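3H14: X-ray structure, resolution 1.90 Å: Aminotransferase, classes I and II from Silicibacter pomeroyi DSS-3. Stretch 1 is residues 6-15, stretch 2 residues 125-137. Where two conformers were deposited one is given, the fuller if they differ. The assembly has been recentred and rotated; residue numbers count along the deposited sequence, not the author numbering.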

# COMPACT_ATOMS: atom_id res chain seq x y z
N SER A 6 25.14 11.50 6.40
CA SER A 6 25.31 10.10 6.67
C SER A 6 25.05 9.21 5.45
O SER A 6 24.43 9.64 4.47
CB SER A 6 24.28 9.73 7.73
OG SER A 6 23.01 10.00 7.21
N SER A 7 25.50 7.97 5.57
CA SER A 7 25.14 6.88 4.67
C SER A 7 23.63 6.62 4.63
O SER A 7 23.02 6.49 3.56
CB SER A 7 25.82 5.59 5.12
OG SER A 7 25.72 4.58 4.15
N ARG A 8 23.01 6.52 5.80
CA ARG A 8 21.57 6.22 5.84
C ARG A 8 20.70 7.27 5.15
O ARG A 8 19.54 6.98 4.78
CB ARG A 8 21.08 5.89 7.30
CG ARG A 8 21.47 6.84 8.32
CD ARG A 8 20.71 6.61 9.63
NE ARG A 8 21.22 5.49 10.40
CZ ARG A 8 20.76 5.12 11.60
NH1 ARG A 8 19.75 5.74 12.14
NH2 ARG A 8 21.30 4.10 12.23
N SER A 9 21.25 8.47 4.96
CA SER A 9 20.55 9.59 4.29
C SER A 9 20.50 9.50 2.75
O SER A 9 19.78 10.28 2.12
CB SER A 9 21.20 10.95 4.66
OG SER A 9 22.32 11.26 3.84
N ALA A 10 21.28 8.61 2.16
CA ALA A 10 21.38 8.51 0.72
C ALA A 10 20.25 7.60 0.21
O ALA A 10 20.52 6.58 -0.42
CB ALA A 10 22.74 8.00 0.33
N VAL A 11 19.00 7.94 0.54
CA VAL A 11 17.85 7.26 -0.00
C VAL A 11 17.64 7.75 -1.41
O VAL A 11 18.05 8.85 -1.76
CB VAL A 11 16.54 7.49 0.79
CG1 VAL A 11 16.55 6.70 2.12
CG2 VAL A 11 16.29 8.96 1.00
N ASP A 12 16.97 6.91 -2.20
CA ASP A 12 16.75 7.11 -3.65
C ASP A 12 15.52 7.99 -3.93
O ASP A 12 14.47 7.76 -3.33
CB ASP A 12 16.44 5.76 -4.31
CG ASP A 12 17.57 4.74 -4.21
OD1 ASP A 12 18.76 5.11 -4.12
OD2 ASP A 12 17.23 3.54 -4.28
N PRO A 13 15.63 8.96 -4.86
CA PRO A 13 14.47 9.80 -5.24
C PRO A 13 13.49 8.98 -6.06
O PRO A 13 13.92 8.13 -6.85
CB PRO A 13 15.09 10.88 -6.11
CG PRO A 13 16.24 10.23 -6.73
CD PRO A 13 16.81 9.28 -5.66
N PHE A 14 12.20 9.21 -5.88
CA PHE A 14 11.18 8.38 -6.50
C PHE A 14 11.05 8.73 -7.97
O PHE A 14 10.84 9.89 -8.31
CB PHE A 14 9.84 8.51 -5.78
CG PHE A 14 9.79 7.76 -4.46
CD1 PHE A 14 10.63 6.67 -4.22
CD2 PHE A 14 8.89 8.14 -3.49
CE1 PHE A 14 10.58 5.98 -3.00
CE2 PHE A 14 8.82 7.46 -2.29
CZ PHE A 14 9.67 6.37 -2.05
N ILE A 15 11.20 7.72 -8.81
CA ILE A 15 11.19 7.89 -10.25
C ILE A 15 9.88 8.50 -10.70
O ILE A 15 9.86 9.20 -11.72
CB ILE A 15 11.43 6.52 -11.00
CG1 ILE A 15 12.83 5.95 -10.71
CG2 ILE A 15 11.20 6.65 -12.49
CD1 ILE A 15 13.97 6.92 -10.98
N TYR A 125 6.07 -2.00 -2.38
CA TYR A 125 5.92 -0.61 -2.02
C TYR A 125 7.29 0.04 -1.95
O TYR A 125 8.17 -0.48 -1.26
CB TYR A 125 5.22 -0.55 -0.68
CG TYR A 125 4.95 0.82 -0.12
CD1 TYR A 125 4.38 1.81 -0.89
CD2 TYR A 125 5.21 1.10 1.22
CE1 TYR A 125 4.13 3.09 -0.34
CE2 TYR A 125 4.93 2.32 1.77
CZ TYR A 125 4.41 3.32 0.99
OH TYR A 125 4.15 4.54 1.58
N PRO A 126 7.50 1.14 -2.70
CA PRO A 126 8.84 1.71 -2.81
C PRO A 126 9.47 2.14 -1.49
O PRO A 126 10.68 2.13 -1.36
CB PRO A 126 8.62 2.93 -3.75
CG PRO A 126 7.41 2.61 -4.48
CD PRO A 126 6.53 1.86 -3.56
N SER A 127 8.66 2.56 -0.53
CA SER A 127 9.17 3.08 0.72
C SER A 127 9.69 2.01 1.66
O SER A 127 10.43 2.35 2.56
CB SER A 127 8.10 3.93 1.45
OG SER A 127 7.93 5.17 0.78
N TYR A 128 9.33 0.74 1.48
CA TYR A 128 9.84 -0.28 2.40
C TYR A 128 11.35 -0.27 2.43
O TYR A 128 11.94 -0.17 3.52
CB TYR A 128 9.44 -1.72 2.03
CG TYR A 128 7.99 -2.13 2.08
CD1 TYR A 128 7.07 -1.54 2.93
CD2 TYR A 128 7.56 -3.21 1.29
CE1 TYR A 128 5.77 -1.96 2.94
CE2 TYR A 128 6.26 -3.64 1.32
CZ TYR A 128 5.36 -3.01 2.14
OH TYR A 128 4.06 -3.46 2.13
N ARG A 129 11.99 -0.42 1.26
CA ARG A 129 13.47 -0.47 1.19
C ARG A 129 14.11 0.82 1.67
O ARG A 129 15.13 0.77 2.32
CB ARG A 129 14.02 -0.87 -0.20
CG ARG A 129 13.72 0.10 -1.32
CD ARG A 129 14.29 -0.42 -2.68
NE ARG A 129 13.58 -1.61 -3.11
CZ ARG A 129 12.50 -1.61 -3.90
NH1 ARG A 129 12.01 -0.47 -4.39
NH2 ARG A 129 11.90 -2.76 -4.21
N GLN A 130 13.47 1.96 1.42
CA GLN A 130 14.03 3.23 1.79
C GLN A 130 13.97 3.50 3.30
O GLN A 130 14.94 4.00 3.87
CB GLN A 130 13.34 4.40 1.04
CG GLN A 130 13.35 4.30 -0.51
CD GLN A 130 14.73 4.24 -1.12
OE1 GLN A 130 15.70 4.77 -0.58
NE2 GLN A 130 14.83 3.58 -2.28
N ILE A 131 12.83 3.22 3.90
CA ILE A 131 12.66 3.36 5.37
C ILE A 131 13.60 2.42 6.10
O ILE A 131 14.24 2.81 7.06
CB ILE A 131 11.22 3.09 5.82
CG1 ILE A 131 10.28 4.16 5.29
CG2 ILE A 131 11.10 3.01 7.40
CD1 ILE A 131 8.76 3.82 5.51
N LEU A 132 13.72 1.17 5.64
CA LEU A 132 14.69 0.25 6.24
C LEU A 132 16.13 0.76 6.19
O LEU A 132 16.84 0.81 7.21
CB LEU A 132 14.57 -1.13 5.61
CG LEU A 132 13.34 -1.93 6.04
CD1 LEU A 132 13.01 -3.05 5.01
CD2 LEU A 132 13.50 -2.56 7.44
N ARG A 133 16.54 1.25 5.03
CA ARG A 133 17.88 1.81 4.87
C ARG A 133 18.09 3.08 5.71
O ARG A 133 19.16 3.28 6.32
CB ARG A 133 18.08 2.16 3.38
CG ARG A 133 19.49 2.40 2.98
CD ARG A 133 19.62 2.92 1.50
NE ARG A 133 21.02 3.22 1.17
CZ ARG A 133 21.68 4.29 1.62
NH1 ARG A 133 21.04 5.18 2.38
NH2 ARG A 133 22.95 4.48 1.30
N ALA A 134 17.08 3.94 5.72
CA ALA A 134 17.09 5.20 6.49
C ALA A 134 17.30 5.00 7.99
O ALA A 134 17.83 5.87 8.68
CB ALA A 134 15.81 5.99 6.27
N LEU A 135 16.89 3.83 8.46
CA LEU A 135 17.03 3.43 9.87
C LEU A 135 18.29 2.59 10.17
O LEU A 135 18.48 2.08 11.30
CB LEU A 135 15.79 2.63 10.26
CG LEU A 135 14.54 3.50 10.34
CD1 LEU A 135 13.29 2.61 10.64
CD2 LEU A 135 14.65 4.59 11.38
N GLY A 136 19.16 2.43 9.18
CA GLY A 136 20.35 1.60 9.31
C GLY A 136 20.12 0.12 9.25
O GLY A 136 20.94 -0.68 9.73
N LEU A 137 19.01 -0.30 8.67
CA LEU A 137 18.72 -1.70 8.52
C LEU A 137 19.01 -2.07 7.05
O LEU A 137 19.31 -1.21 6.21
CB LEU A 137 17.27 -2.00 8.89
CG LEU A 137 16.80 -1.47 10.25
CD1 LEU A 137 15.32 -1.72 10.42
CD2 LEU A 137 17.68 -2.12 11.42

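The guanidinium of Arg133 lies against a tight turn and binds the very carbonyl that closes it. Ser7 to Ala10 form a type I beta turn, closed by the bond from Ala10 N to Ser7 O (3.1 Å), and the same Ser7 O accepts from Arg133 NH1 at 2.7 Å and, weakly, from Arg133 NH2 at 3.0 Å. The principle is a general one: a loop with few regular bonds of its own can be fixed to a helix by long polar side chains that read its backbone. Arginine suits the task because its reach is long; chi1 to chi3 are all t, so the chain extends from a CB directed sideways until its end meets the turn. Ser7 O lies at the edge of the guanidinium, where N-H groups point, whereas Ala10 O lies over one face, and its 3.2 Å approach to Arg133 NH1 is not a hydrogen bond.

One helical turn earlier, Gln130 offers both halves of its amide to one residue. Gln130 OE1 accepts from Asp12 N at 3.0 Å, and Gln130 NE2 donates to Asp12 OD2 at 3.1 Å, both with nearly straight geometry. Glutamine can do this because a single amide carries donor and acceptor side by side.

Apolar contacts are modest. Phe14 CE1 packs on Pro126 CB at 3.7 Å near the start of the helix, while Ser127 OG meets the ring edge, 3.5 Å from Phe14 CZ. At the other end, Arg8 lies over the chain after the helix: Leu135 O and Gly136 N are over one face of its guanidinium. Gly136 has positive phi, which favours glycine by itself, and an ideal CB there would clash with Arg8 NH2 at 2.7 Å. Altogether 608 Å² is buried, with Arg133, Arg8 and Gln130 the largest contributors.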